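Local coordinates for Eps1p (Saccharomyces cerevisiae, PDB 4TW5), which is a yeast member of the thioredoxin superfamily whose crystallised part holds two domains with thioredoxin-like folds, each built round a mixed beta sheet, at residues A[237-242]-A[246-251]; A[233-238]-A[259-264]; A[141-146]-A[155-160]; A[204-207]-A[212-215]; A[133-138]-A[185-190]. All blocks are in the same frame, centred on the assembly; numbering follows the deposited sequence.

Contact 1 of 5, residues A[237-242]-A[246-251]; sequences LVLPNK and NLFDYP
Backbone hydrogen bonds pair Leu237 with Phe248: Leu237 N reaches Phe248 O at 2.7 Å in a nearly straight bond (175°), and Phe248 N answers to Leu237 O at 2.9 Å. A third, Leu239 N to Asn246 O at 2.7 Å, lies beyond the next, non-hydrogen-bonded pair of Val238 and Leu247. Two CA-H...O contacts thicken the seam, from Leu247 CA to Leu237 O and from Val238 CA to Asn246 O. These strands, 234-238 and 247-249, form the C-terminal beta hairpin of the second thioredoxin-like domain, with 247-249 the outermost strand within this chain; a type II turn from Leu239 to Lys242 begins the connection. The side-chain polar bond lies there. Asn246 ND2 gives a hydrogen to Lys242 O at 2.7 Å, rising above the carbonyl plane, and also bonds Ile147 O. The Asn246 amide is set for this with CG between the backbone N and carbonyl carbon (chi1 48°). Apolar contacts lie on both faces. Leu239 CD1 comes obliquely to Phe248 CE2 at 3.5 Å, while Val238 CG2 and Leu247 CD1 meet at 4.2 Å on the face covered by Phe143 and Ile147 of helix 140-150. Across the subunit boundary, Asp249 OD1 makes a salt bridge to Arg228 NH2 of the second subunit, and backbone hydrogen bonds also link Leu247 to that subunit.

Contact 2 of 5, residues A[233-238]-A[259-264]; sequences PKVALV and DGYVDF
Leu237 reaches from strand 234-238 to Phe264 on helix 259-265, beginning with its first side-chain carbon. CB lies 3.5 Å from Phe264 CE2 and 3.9 Å from Phe264 CZ, an oblique approach, while the backbone N of Leu237 sits in the ring plane at the edge. CG, anti to that N, carries the branch on: CD2 comes to 3.9 Å from the helix carbonyl Phe264 O, and CD1 turns to His155 O at 3.5 Å on the neighbouring strand. With CG of Phe264 trans to its own backbone N (chi1 169°), the ring extends from the helix to the strand. Two residues back, Val235 CG2 crosses obliquely to Tyr261 CE1 at 4.2 Å. The Tyr261 hydroxyl bonds Ser255 N, and its ring stacks on Tyr250, which also meets Phe264 edge-to-face. No hydrogen bond joins the two segments, and all four touching residues are buried, so the C-terminal helix is held to this sheet face by hydrophobic and aromatic contact.

Contact 3 of 5, residues A[141-146]-A[155-160]; sequences FDFLEL and HLVSFW
Phe143 and Phe159 meet in a T-shaped (edge-to-face) stack: the CZ end of Phe159 points at the face of Phe143, with centroids 5.3 Å apart and planes at 83°. The closest atoms are Phe143 CE1 and Phe159 CZ, at 3.6 Å. The same CE1 of Phe143 is touched obliquely by Val157 CG1 at 4.2 Å. One helical turn on, Leu146 lies across the imidazole of His155, its CD2 over the ring face in a CH-pi contact (3.9 Å from the centroid, 18° off the normal) and its CD1 by His155 CD2 at 3.8 Å. Phe143 gets there with CG trans to its backbone N (chi1 179°), which swings the ring from the helix flank down to the strand. In the next shell, Leu216 also touches Phe143, Val204 backs Val157 and Phe159, and Phe218 meets the Phe159 ring. His155 ND1 has a weak hydrogen bond to Arg153 O. His155, Val157 and Phe159 thus share one sheet face, while Leu156 turns to the other. The axis of segment 141-146 passes 11.5 Å from that of strand 155-160, running roughly antiparallel to it. Helix 140-150 connects strand 136-137 to the parallel strand 155-160, the beta-alpha-beta crossover that opens the thioredoxin fold.

Contact 4 of 5, residues A[204-207]-A[212-215]; sequences VNCE and ICEE
Val204, near the end of strand 200-205, brings its CG1 methyl to 4.0 Å from Cys213 SG, the sulfur on helix 210-215. That methyl lies trans to the backbone N of Val204 (chi1 169°). Asn205 turns away from the helix. Its side-chain OD1 accepts from Met165 N, and its carbonyl takes a hydrogen bond from Asn209 ND2 in the short connection. The next residue closes the link: Cys206 SG is bonded covalently to Cys213 SG at 2.1 Å. Cys206 CB and Cys213 CB are 3.9 Å apart, and Cys206 CA and Cys213 CA 5.8 Å. The torsion about the sulfur-sulfur bond is -76°, giving the bridge a left-handed twist. On both cysteines the sulfur lies beside the backbone N and opposite the carbonyl carbon. Phe159 packs against both half-cystines, with Leu221 against Cys206 and Val222 against Cys213. The same spacing of seven occurs in the first domain, where the disulfide of Cys70 and Cys77 likewise joins the end of a strand (63-69) to the following helix (74-79). With no hydrogen bond between the segments, the buried disulfide, in apolar surroundings, ties helix 210-215 to the strand end, covalently closing a loop of six intervening residues.

Contact 5 of 5, residues A[133-138]-A[185-190]; sequences SESQYL and RTWKII
The indole of Trp187 is met at its edge by Ser135: NE1 donates to Ser135 OG at 2.9 Å, with an angle of 160° at the hydrogen and the oxygen lying 7° out of the ring plane. Over one face sits Ser158 OG, above Trp187 CE2, and the benzo end reaches on to the strand, where Trp187 CH2 lies near Leu156 O. Ser135 OG also hydrogen-bonds His203 ND1, so the hydroxyl is held between ring nitrogens of two residues. With OG anti to the Ser135 backbone N (chi1 174°), the hydroxyl faces the indole edge, and Ser135 CB comes as near as 3.3 Å to Trp187 NE1. Two residues earlier, Ser133 OG accepts from Ser135 N at 3.2 Å, an ST turn that shapes the chain ahead of strand 136-137, and it hydrogen-bonds Ser168 OG as well. Beside it runs the aliphatic part of Lys188, extended, with Lys188 CG 4.0 Å from Ser133 CB; its NZ passes on to a salt bridge with Asp169 and a hydrogen bond to Leu128 O. Helix 180-196 thereby packs on the sheet near the outermost strand 136-137. It begins at Cys180, whose disulfide with Cys177 completes a CXXC pair at the helix N-terminus, as in the redox-active domains of the thioredoxin superfamily.

In the fold
All five contacts involve the mixed sheet of the second domain. Contact 3 packs helix 140-150 on one face; contacts 2 and 5 place helices 259-265 and 180-196 on the other, their centres 11 Å apart and joined where Tyr261 CB meets Ile190 CD1 at 3.6 Å. Contact 1 continues strand 234-238 of contact 2 into the hairpin and bonds contact 3 through Val238 N to His155 O (2.9 Å). Contact 4 shares a strand pairing with contact 3, Ser158 O to Val204 N (2.8 Å). Along the chain, contact 3 is nested inside contact 5. The CXXC disulfide, Cys177 and Cys180, lies by contact 2, where Pro233 touches Cys177.

Contact 1 of 5, residues A[237-242]-A[246-251]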
# COMPACT_ATOMS: atom_id res chain seq x y z
N LEU A 237 0.72 -21.19 8.09
CA LEU A 237 1.53 -22.32 7.62
C LEU A 237 1.58 -22.39 6.09
O LEU A 237 0.57 -22.15 5.43
CB LEU A 237 0.98 -23.63 8.16
CG LEU A 237 1.77 -24.90 7.87
CD1 LEU A 237 3.16 -24.85 8.48
CD2 LEU A 237 1.01 -26.06 8.45
N VAL A 238 2.78 -22.62 5.56
CA VAL A 238 2.99 -22.86 4.14
C VAL A 238 3.32 -24.34 3.88
O VAL A 238 4.29 -24.86 4.42
CB VAL A 238 4.12 -22.00 3.54
CG1 VAL A 238 4.19 -22.22 2.04
CG2 VAL A 238 3.94 -20.51 3.87
N LEU A 239 2.50 -25.00 3.08
CA LEU A 239 2.72 -26.39 2.72
C LEU A 239 3.72 -26.49 1.58
O LEU A 239 3.62 -25.75 0.60
CB LEU A 239 1.41 -27.06 2.35
CG LEU A 239 0.43 -27.13 3.52
CD1 LEU A 239 -0.84 -27.86 3.12
CD2 LEU A 239 1.06 -27.83 4.73
N PRO A 240 4.64 -27.44 1.68
CA PRO A 240 5.71 -27.61 0.69
C PRO A 240 5.23 -28.22 -0.62
O PRO A 240 4.30 -29.04 -0.64
CB PRO A 240 6.69 -28.55 1.40
CG PRO A 240 5.81 -29.38 2.28
CD PRO A 240 4.70 -28.47 2.74
N ASN A 241 5.85 -27.80 -1.72
CA ASN A 241 5.62 -28.44 -3.01
C ASN A 241 4.15 -28.45 -3.49
O ASN A 241 3.78 -29.32 -4.28
CB ASN A 241 6.20 -29.86 -2.96
CG ASN A 241 7.73 -29.86 -2.87
OD1 ASN A 241 8.40 -29.21 -3.67
ND2 ASN A 241 8.28 -30.54 -1.88
N LYS A 242 3.33 -27.52 -2.99
CA LYS A 242 1.97 -27.28 -3.49
C LYS A 242 1.89 -25.90 -4.11
O LYS A 242 2.42 -24.95 -3.56
CB LYS A 242 0.89 -27.42 -2.40
CG LYS A 242 0.51 -28.85 -2.12
CD LYS A 242 -0.39 -29.00 -0.91
CE LYS A 242 -0.50 -30.50 -0.54
NZ LYS A 242 -1.39 -30.79 0.63
N ASN A 246 -2.03 -23.71 -0.27
CA ASN A 246 -0.86 -24.15 0.47
C ASN A 246 -0.59 -23.24 1.65
O ASN A 246 0.43 -23.37 2.35
CB ASN A 246 0.34 -24.17 -0.46
CG ASN A 246 0.45 -22.89 -1.25
OD1 ASN A 246 -0.25 -21.93 -0.97
ND2 ASN A 246 1.29 -22.88 -2.24
N LEU A 247 -1.50 -22.30 1.86
CA LEU A 247 -1.37 -21.26 2.88
C LEU A 247 -2.53 -21.38 3.86
O LEU A 247 -3.67 -21.20 3.48
CB LEU A 247 -1.38 -19.87 2.22
CG LEU A 247 -1.13 -18.57 3.03
CD1 LEU A 247 0.30 -18.46 3.55
CD2 LEU A 247 -1.49 -17.33 2.23
N PHE A 248 -2.23 -21.67 5.12
CA PHE A 248 -3.26 -21.83 6.17
C PHE A 248 -2.97 -20.98 7.42
O PHE A 248 -1.97 -21.22 8.10
CB PHE A 248 -3.38 -23.30 6.56
CG PHE A 248 -3.85 -24.19 5.43
CD1 PHE A 248 -5.21 -24.46 5.27
CD2 PHE A 248 -2.95 -24.72 4.52
CE1 PHE A 248 -5.65 -25.26 4.25
CE2 PHE A 248 -3.39 -25.50 3.49
CZ PHE A 248 -4.73 -25.78 3.35
N ASP A 249 -3.83 -19.99 7.72
CA ASP A 249 -3.71 -19.18 8.94
C ASP A 249 -3.86 -19.99 10.21
O ASP A 249 -4.65 -20.94 10.27
CB ASP A 249 -4.75 -18.06 9.01
CG ASP A 249 -4.45 -16.92 8.06
OD1 ASP A 249 -3.49 -17.02 7.27
OD2 ASP A 249 -5.16 -15.89 8.15
N TYR A 250 -3.12 -19.60 11.24
CA TYR A 250 -3.28 -20.20 12.55
C TYR A 250 -4.74 -20.02 13.03
O TYR A 250 -5.26 -18.91 13.04
CB TYR A 250 -2.29 -19.58 13.54
CG TYR A 250 -2.30 -20.28 14.87
CD1 TYR A 250 -1.71 -21.51 15.02
CD2 TYR A 250 -2.95 -19.73 15.97
CE1 TYR A 250 -1.73 -22.17 16.21
CE2 TYR A 250 -2.97 -20.38 17.17
CZ TYR A 250 -2.35 -21.61 17.28
OH TYR A 250 -2.36 -22.28 18.47
N PRO A 251 -5.42 -21.13 13.35
CA PRO A 251 -6.87 -21.12 13.62
C PRO A 251 -7.27 -20.71 15.02
O PRO A 251 -8.31 -20.10 15.19
CB PRO A 251 -7.25 -22.59 13.39
CG PRO A 251 -6.05 -23.33 13.81
CD PRO A 251 -4.86 -22.49 13.40

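Contact 2 of 5, residues A[233-238]-A[259-264]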
# COMPACT_ATOMS: atom_id res chain seq x y z
N PRO A 233 0.92 -10.04 16.36
CA PRO A 233 1.64 -10.71 15.27
C PRO A 233 0.78 -11.84 14.71
O PRO A 233 -0.08 -12.38 15.43
CB PRO A 233 2.92 -11.23 15.95
CG PRO A 233 2.98 -10.45 17.27
CD PRO A 233 1.58 -10.22 17.66
N LYS A 234 0.91 -12.13 13.43
CA LYS A 234 0.12 -13.22 12.86
C LYS A 234 1.01 -14.38 12.46
O LYS A 234 2.19 -14.18 12.20
CB LYS A 234 -0.69 -12.74 11.66
CG LYS A 234 -1.63 -11.61 12.03
CD LYS A 234 -2.74 -12.07 12.94
CE LYS A 234 -3.79 -10.96 13.03
NZ LYS A 234 -5.02 -11.38 13.78
N VAL A 235 0.44 -15.58 12.43
CA VAL A 235 1.12 -16.80 12.06
C VAL A 235 0.32 -17.57 11.01
O VAL A 235 -0.89 -17.72 11.16
CB VAL A 235 1.35 -17.71 13.30
CG1 VAL A 235 1.94 -19.09 12.90
CG2 VAL A 235 2.24 -17.03 14.32
N ALA A 236 1.01 -18.07 9.98
CA ALA A 236 0.40 -18.90 8.93
C ALA A 236 1.31 -20.07 8.50
O ALA A 236 2.53 -19.95 8.49
CB ALA A 236 0.07 -18.05 7.73
N LEU A 237 0.72 -21.19 8.09
CA LEU A 237 1.53 -22.32 7.62
C LEU A 237 1.58 -22.39 6.09
O LEU A 237 0.57 -22.15 5.43
CB LEU A 237 0.98 -23.63 8.16
CG LEU A 237 1.77 -24.90 7.87
CD1 LEU A 237 3.16 -24.85 8.48
CD2 LEU A 237 1.01 -26.06 8.45
N VAL A 238 2.78 -22.62 5.56
CA VAL A 238 2.99 -22.86 4.14
C VAL A 238 3.32 -24.34 3.88
O VAL A 238 4.29 -24.86 4.42
CB VAL A 238 4.12 -22.00 3.54
CG1 VAL A 238 4.19 -22.22 2.04
CG2 VAL A 238 3.94 -20.51 3.87
N ASP A 259 2.81 -24.34 22.30
CA ASP A 259 2.31 -25.67 21.97
C ASP A 259 1.29 -25.68 20.84
O ASP A 259 1.38 -26.52 19.93
CB ASP A 259 1.66 -26.34 23.19
CG ASP A 259 2.59 -26.45 24.37
OD1 ASP A 259 3.79 -26.09 24.24
OD2 ASP A 259 2.13 -26.94 25.42
N GLY A 260 0.32 -24.77 20.92
CA GLY A 260 -0.71 -24.68 19.91
C GLY A 260 -0.14 -24.46 18.53
O GLY A 260 -0.54 -25.12 17.56
N TYR A 261 0.84 -23.56 18.43
CA TYR A 261 1.49 -23.27 17.16
C TYR A 261 2.32 -24.48 16.62
O TYR A 261 2.28 -24.77 15.42
CB TYR A 261 2.39 -22.04 17.31
CG TYR A 261 1.62 -20.83 17.81
CD1 TYR A 261 0.89 -20.04 16.95
CD2 TYR A 261 1.62 -20.49 19.15
CE1 TYR A 261 0.18 -18.97 17.40
CE2 TYR A 261 0.91 -19.41 19.61
CZ TYR A 261 0.19 -18.66 18.72
OH TYR A 261 -0.52 -17.57 19.16
N VAL A 262 3.03 -25.18 17.49
CA VAL A 262 3.85 -26.31 17.06
C VAL A 262 2.96 -27.40 16.48
O VAL A 262 3.18 -27.88 15.36
CB VAL A 262 4.69 -26.89 18.23
CG1 VAL A 262 5.29 -28.25 17.86
CG2 VAL A 262 5.81 -25.93 18.61
N ASP A 263 1.91 -27.74 17.22
CA ASP A 263 0.99 -28.79 16.80
C ASP A 263 0.20 -28.41 15.55
O ASP A 263 -0.15 -29.28 14.77
CB ASP A 263 0.07 -29.18 17.96
CG ASP A 263 0.86 -29.77 19.13
OD1 ASP A 263 1.96 -30.34 18.87
OD2 ASP A 263 0.39 -29.68 20.29
N PHE A 264 -0.09 -27.13 15.36
CA PHE A 264 -0.71 -26.69 14.12
C PHE A 264 0.24 -26.94 12.96
O PHE A 264 -0.15 -27.50 11.94
CB PHE A 264 -1.10 -25.22 14.18
CG PHE A 264 -1.49 -24.63 12.85
CD1 PHE A 264 -2.74 -24.92 12.29
CD2 PHE A 264 -0.64 -23.80 12.18
CE1 PHE A 264 -3.14 -24.37 11.08
CE2 PHE A 264 -1.00 -23.24 10.96
CZ PHE A 264 -2.26 -23.52 10.41

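Contact 3 of 5, residues A[141-146]-A[155-160]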
# COMPACT_ATOMS: atom_id res chain seq x y z
N PHE A 141 9.75 -11.38 -1.63
CA PHE A 141 10.05 -12.29 -2.72
C PHE A 141 10.27 -13.72 -2.22
O PHE A 141 9.79 -14.68 -2.84
CB PHE A 141 11.28 -11.79 -3.47
CG PHE A 141 11.70 -12.70 -4.59
CD1 PHE A 141 11.05 -12.65 -5.82
CD2 PHE A 141 12.72 -13.63 -4.41
CE1 PHE A 141 11.42 -13.50 -6.84
CE2 PHE A 141 13.10 -14.48 -5.43
CZ PHE A 141 12.45 -14.42 -6.65
N ASP A 142 11.00 -13.87 -1.12
CA ASP A 142 11.25 -15.17 -0.51
C ASP A 142 9.94 -15.83 -0.14
O ASP A 142 9.72 -17.03 -0.38
CB ASP A 142 12.11 -15.02 0.74
CG ASP A 142 13.48 -14.44 0.44
OD1 ASP A 142 14.11 -14.86 -0.57
OD2 ASP A 142 13.91 -13.53 1.21
N PHE A 143 9.06 -15.04 0.46
CA PHE A 143 7.79 -15.56 0.92
C PHE A 143 6.90 -15.99 -0.26
O PHE A 143 6.11 -16.91 -0.13
CB PHE A 143 7.04 -14.54 1.79
CG PHE A 143 5.69 -15.05 2.25
CD1 PHE A 143 5.61 -15.96 3.29
CD2 PHE A 143 4.53 -14.68 1.60
CE1 PHE A 143 4.39 -16.44 3.71
CE2 PHE A 143 3.32 -15.18 1.99
CZ PHE A 143 3.25 -16.06 3.05
N LEU A 144 7.01 -15.27 -1.38
CA LEU A 144 6.23 -15.53 -2.57
C LEU A 144 6.77 -16.80 -3.26
O LEU A 144 6.00 -17.62 -3.74
CB LEU A 144 6.27 -14.32 -3.50
CG LEU A 144 5.53 -13.04 -3.02
CD1 LEU A 144 5.67 -11.90 -4.01
CD2 LEU A 144 4.04 -13.28 -2.72
N GLU A 145 8.08 -16.97 -3.25
CA GLU A 145 8.65 -18.21 -3.75
C GLU A 145 8.08 -19.39 -2.96
O GLU A 145 7.62 -20.35 -3.56
CB GLU A 145 10.18 -18.21 -3.67
CG GLU A 145 10.83 -17.22 -4.62
CD GLU A 145 11.98 -17.86 -5.39
OE1 GLU A 145 12.96 -18.33 -4.76
OE2 GLU A 145 11.88 -17.92 -6.64
N LEU A 146 8.04 -19.28 -1.64
CA LEU A 146 7.48 -20.35 -0.83
C LEU A 146 6.06 -20.69 -1.25
O LEU A 146 5.67 -21.86 -1.29
CB LEU A 146 7.48 -19.99 0.65
CG LEU A 146 8.86 -19.80 1.25
CD1 LEU A 146 8.69 -19.47 2.72
CD2 LEU A 146 9.71 -21.06 1.04
N HIS A 155 6.75 -24.50 6.29
CA HIS A 155 7.29 -23.26 6.89
C HIS A 155 6.18 -22.64 7.73
O HIS A 155 5.13 -22.27 7.19
CB HIS A 155 7.70 -22.22 5.83
CG HIS A 155 8.99 -22.51 5.14
ND1 HIS A 155 9.12 -23.55 4.23
CD2 HIS A 155 10.19 -21.89 5.18
CE1 HIS A 155 10.36 -23.55 3.75
NE2 HIS A 155 11.02 -22.55 4.32
N LEU A 156 6.37 -22.60 9.04
CA LEU A 156 5.52 -21.78 9.85
C LEU A 156 6.08 -20.39 9.72
O LEU A 156 7.29 -20.18 9.94
CB LEU A 156 5.50 -22.24 11.30
CG LEU A 156 4.33 -21.65 12.04
CD1 LEU A 156 3.04 -22.08 11.31
CD2 LEU A 156 4.35 -22.13 13.46
N VAL A 157 5.25 -19.46 9.29
CA VAL A 157 5.69 -18.08 9.10
C VAL A 157 4.90 -17.11 9.96
O VAL A 157 3.67 -17.18 10.07
CB VAL A 157 5.60 -17.63 7.64
CG1 VAL A 157 6.15 -16.20 7.47
CG2 VAL A 157 6.34 -18.61 6.75
N SER A 158 5.66 -16.22 10.60
CA SER A 158 5.13 -15.17 11.46
C SER A 158 5.28 -13.82 10.78
O SER A 158 6.28 -13.55 10.10
CB SER A 158 5.83 -15.19 12.82
OG SER A 158 7.21 -14.93 12.66
N PHE A 159 4.29 -12.96 10.99
CA PHE A 159 4.20 -11.63 10.38
C PHE A 159 4.14 -10.55 11.45
O PHE A 159 3.38 -10.66 12.41
CB PHE A 159 2.96 -11.54 9.47
CG PHE A 159 2.96 -12.54 8.35
CD1 PHE A 159 2.60 -13.86 8.57
CD2 PHE A 159 3.36 -12.15 7.08
CE1 PHE A 159 2.62 -14.77 7.54
CE2 PHE A 159 3.41 -13.06 6.05
CZ PHE A 159 3.03 -14.37 6.28
N TRP A 160 4.96 -9.50 11.30
CA TRP A 160 5.17 -8.52 12.38
C TRP A 160 4.94 -7.07 11.96
O TRP A 160 5.32 -6.68 10.86
CB TRP A 160 6.59 -8.64 12.93
CG TRP A 160 6.91 -9.99 13.45
CD1 TRP A 160 7.22 -11.11 12.72
CD2 TRP A 160 6.96 -10.38 14.83
NE1 TRP A 160 7.45 -12.16 13.57
CE2 TRP A 160 7.31 -11.74 14.86
CE3 TRP A 160 6.74 -9.71 16.04
CZ2 TRP A 160 7.44 -12.45 16.06
CZ3 TRP A 160 6.87 -10.40 17.22
CH2 TRP A 160 7.22 -11.77 17.23

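Contact 4 of 5, residues A[204-207]-A[212-215]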
# COMPACT_ATOMS: atom_id res chain seq x y z
N VAL A 204 8.32 -12.17 8.77
CA VAL A 204 8.10 -11.14 7.75
C VAL A 204 7.87 -9.78 8.41
O VAL A 204 7.08 -9.66 9.35
CB VAL A 204 6.88 -11.50 6.87
CG1 VAL A 204 6.44 -10.29 5.96
CG2 VAL A 204 7.14 -12.79 6.10
N ASN A 205 8.59 -8.78 7.92
CA ASN A 205 8.39 -7.39 8.30
C ASN A 205 7.28 -6.80 7.45
O ASN A 205 7.52 -6.43 6.30
CB ASN A 205 9.68 -6.59 8.12
CG ASN A 205 10.76 -7.02 9.07
OD1 ASN A 205 10.90 -6.45 10.15
ND2 ASN A 205 11.51 -8.06 8.69
N CYS A 206 6.08 -6.71 7.99
CA CYS A 206 4.96 -6.20 7.21
C CYS A 206 5.08 -4.73 6.80
O CYS A 206 4.50 -4.33 5.80
CB CYS A 206 3.67 -6.42 7.98
SG CYS A 206 3.12 -8.11 7.69
N GLU A 207 5.82 -3.92 7.56
CA GLU A 207 6.01 -2.53 7.15
C GLU A 207 6.82 -2.42 5.86
O GLU A 207 6.59 -1.51 5.07
CB GLU A 207 6.70 -1.72 8.26
CG GLU A 207 5.84 -1.55 9.49
CD GLU A 207 6.39 -0.55 10.48
OE1 GLU A 207 7.15 0.36 10.08
OE2 GLU A 207 6.08 -0.70 11.67
N ILE A 212 2.03 -7.45 0.00
CA ILE A 212 1.89 -8.83 0.42
C ILE A 212 1.07 -8.98 1.70
O ILE A 212 0.14 -9.77 1.76
CB ILE A 212 3.25 -9.46 0.59
CG1 ILE A 212 3.96 -9.49 -0.77
CG2 ILE A 212 3.11 -10.84 1.17
CD1 ILE A 212 5.33 -10.09 -0.74
N CYS A 213 1.38 -8.21 2.73
CA CYS A 213 0.65 -8.31 3.98
C CYS A 213 -0.83 -7.86 3.86
O CYS A 213 -1.72 -8.36 4.57
CB CYS A 213 1.38 -7.51 5.06
SG CYS A 213 2.91 -8.33 5.65
N GLU A 214 -1.09 -6.90 2.98
CA GLU A 214 -2.46 -6.47 2.75
C GLU A 214 -3.25 -7.56 2.06
O GLU A 214 -4.35 -7.91 2.49
CB GLU A 214 -2.47 -5.14 1.97
CG GLU A 214 -2.25 -3.94 2.92
CD GLU A 214 -1.76 -2.67 2.22
OE1 GLU A 214 -1.59 -2.65 0.98
OE2 GLU A 214 -1.51 -1.69 2.94
N GLU A 215 -2.66 -8.15 1.02
CA GLU A 215 -3.33 -9.19 0.26
C GLU A 215 -3.62 -10.44 1.09
O GLU A 215 -4.69 -11.04 0.94
CB GLU A 215 -2.46 -9.54 -0.94
CG GLU A 215 -2.47 -8.49 -2.03
CD GLU A 215 -1.62 -8.89 -3.22
OE1 GLU A 215 -0.79 -9.80 -3.07
OE2 GLU A 215 -1.81 -8.29 -4.30

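Contact 5 of 5, residues A[133-138]-A[185-190]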
# COMPACT_ATOMS: atom_id res chain seq x y z
N SER A 133 17.79 -18.03 17.41
CA SER A 133 16.48 -18.30 16.84
C SER A 133 16.69 -19.00 15.51
O SER A 133 17.57 -18.62 14.74
CB SER A 133 15.68 -17.02 16.67
OG SER A 133 14.49 -17.26 15.94
N GLU A 134 15.92 -20.05 15.24
CA GLU A 134 16.00 -20.72 13.95
C GLU A 134 15.15 -20.01 12.89
O GLU A 134 15.26 -20.34 11.70
CB GLU A 134 15.54 -22.19 14.06
CG GLU A 134 16.46 -23.11 14.90
CD GLU A 134 17.94 -22.97 14.55
OE1 GLU A 134 18.29 -23.06 13.35
OE2 GLU A 134 18.76 -22.77 15.47
N SER A 135 14.34 -19.03 13.31
CA SER A 135 13.41 -18.33 12.42
C SER A 135 14.15 -17.59 11.31
O SER A 135 15.04 -16.83 11.57
CB SER A 135 12.55 -17.36 13.23
OG SER A 135 11.73 -16.55 12.42
N GLN A 136 13.77 -17.83 10.06
CA GLN A 136 14.49 -17.19 8.95
C GLN A 136 13.87 -15.89 8.45
O GLN A 136 12.65 -15.72 8.39
CB GLN A 136 14.62 -18.17 7.79
CG GLN A 136 15.51 -19.36 8.09
CD GLN A 136 15.36 -20.48 7.06
OE1 GLN A 136 14.67 -21.48 7.32
NE2 GLN A 136 15.99 -20.33 5.90
N TYR A 137 14.74 -14.93 8.14
CA TYR A 137 14.33 -13.66 7.60
C TYR A 137 13.81 -13.85 6.21
O TYR A 137 14.54 -14.27 5.34
CB TYR A 137 15.49 -12.67 7.65
CG TYR A 137 15.28 -11.36 6.93
CD1 TYR A 137 14.42 -10.39 7.43
CD2 TYR A 137 16.01 -11.06 5.79
CE1 TYR A 137 14.25 -9.17 6.77
CE2 TYR A 137 15.86 -9.84 5.14
CZ TYR A 137 14.97 -8.91 5.63
OH TYR A 137 14.82 -7.71 4.97
N LEU A 138 12.54 -13.54 6.00
CA LEU A 138 11.97 -13.68 4.68
C LEU A 138 11.61 -12.32 4.13
O LEU A 138 10.73 -11.65 4.67
CB LEU A 138 10.72 -14.59 4.69
CG LEU A 138 10.85 -16.00 5.30
CD1 LEU A 138 9.49 -16.68 5.41
CD2 LEU A 138 11.83 -16.90 4.47
N ARG A 185 9.52 -14.22 22.45
CA ARG A 185 9.99 -15.34 23.22
C ARG A 185 9.31 -16.60 22.69
O ARG A 185 9.96 -17.62 22.44
CB ARG A 185 9.67 -15.16 24.71
CG ARG A 185 10.17 -16.30 25.55
CD ARG A 185 10.10 -16.00 26.99
NE ARG A 185 11.33 -16.46 27.63
CZ ARG A 185 11.44 -17.54 28.38
NH1 ARG A 185 10.38 -18.29 28.65
NH2 ARG A 185 12.61 -17.84 28.89
N THR A 186 7.99 -16.51 22.55
CA THR A 186 7.18 -17.59 22.05
C THR A 186 7.63 -18.01 20.66
O THR A 186 7.76 -19.21 20.40
CB THR A 186 5.71 -17.19 22.05
OG1 THR A 186 5.34 -16.84 23.38
CG2 THR A 186 4.85 -18.33 21.63
N TRP A 187 7.89 -17.05 19.77
CA TRP A 187 8.28 -17.39 18.41
C TRP A 187 9.64 -18.10 18.33
O TRP A 187 9.82 -19.03 17.54
CB TRP A 187 8.29 -16.15 17.54
CG TRP A 187 8.50 -16.51 16.13
CD1 TRP A 187 9.59 -16.23 15.37
CD2 TRP A 187 7.61 -17.29 15.30
NE1 TRP A 187 9.43 -16.75 14.11
CE2 TRP A 187 8.25 -17.44 14.05
CE3 TRP A 187 6.37 -17.90 15.52
CZ2 TRP A 187 7.67 -18.15 12.98
CZ3 TRP A 187 5.77 -18.62 14.43
CH2 TRP A 187 6.43 -18.72 13.18
N LYS A 188 10.58 -17.66 19.16
CA LYS A 188 11.88 -18.29 19.23
C LYS A 188 11.76 -19.74 19.72
O LYS A 188 12.37 -20.63 19.16
CB LYS A 188 12.78 -17.49 20.18
CG LYS A 188 14.20 -18.02 20.30
CD LYS A 188 15.02 -16.99 21.03
CE LYS A 188 16.46 -17.40 21.16
NZ LYS A 188 17.24 -16.31 21.80
N ILE A 189 10.95 -19.97 20.74
CA ILE A 189 10.78 -21.32 21.28
C ILE A 189 10.13 -22.23 20.19
O ILE A 189 10.64 -23.31 19.89
CB ILE A 189 9.93 -21.28 22.58
CG1 ILE A 189 10.64 -20.47 23.66
CG2 ILE A 189 9.66 -22.66 23.11
CD1 ILE A 189 9.76 -20.13 24.87
N ILE A 190 9.08 -21.73 19.56
CA ILE A 190 8.44 -22.39 18.43
C ILE A 190 9.41 -22.72 17.32
O ILE A 190 9.30 -23.80 16.71
CB ILE A 190 7.32 -21.53 17.86
CG1 ILE A 190 6.20 -21.41 18.89
CG2 ILE A 190 6.80 -22.07 16.55
CD1 ILE A 190 5.23 -20.31 18.60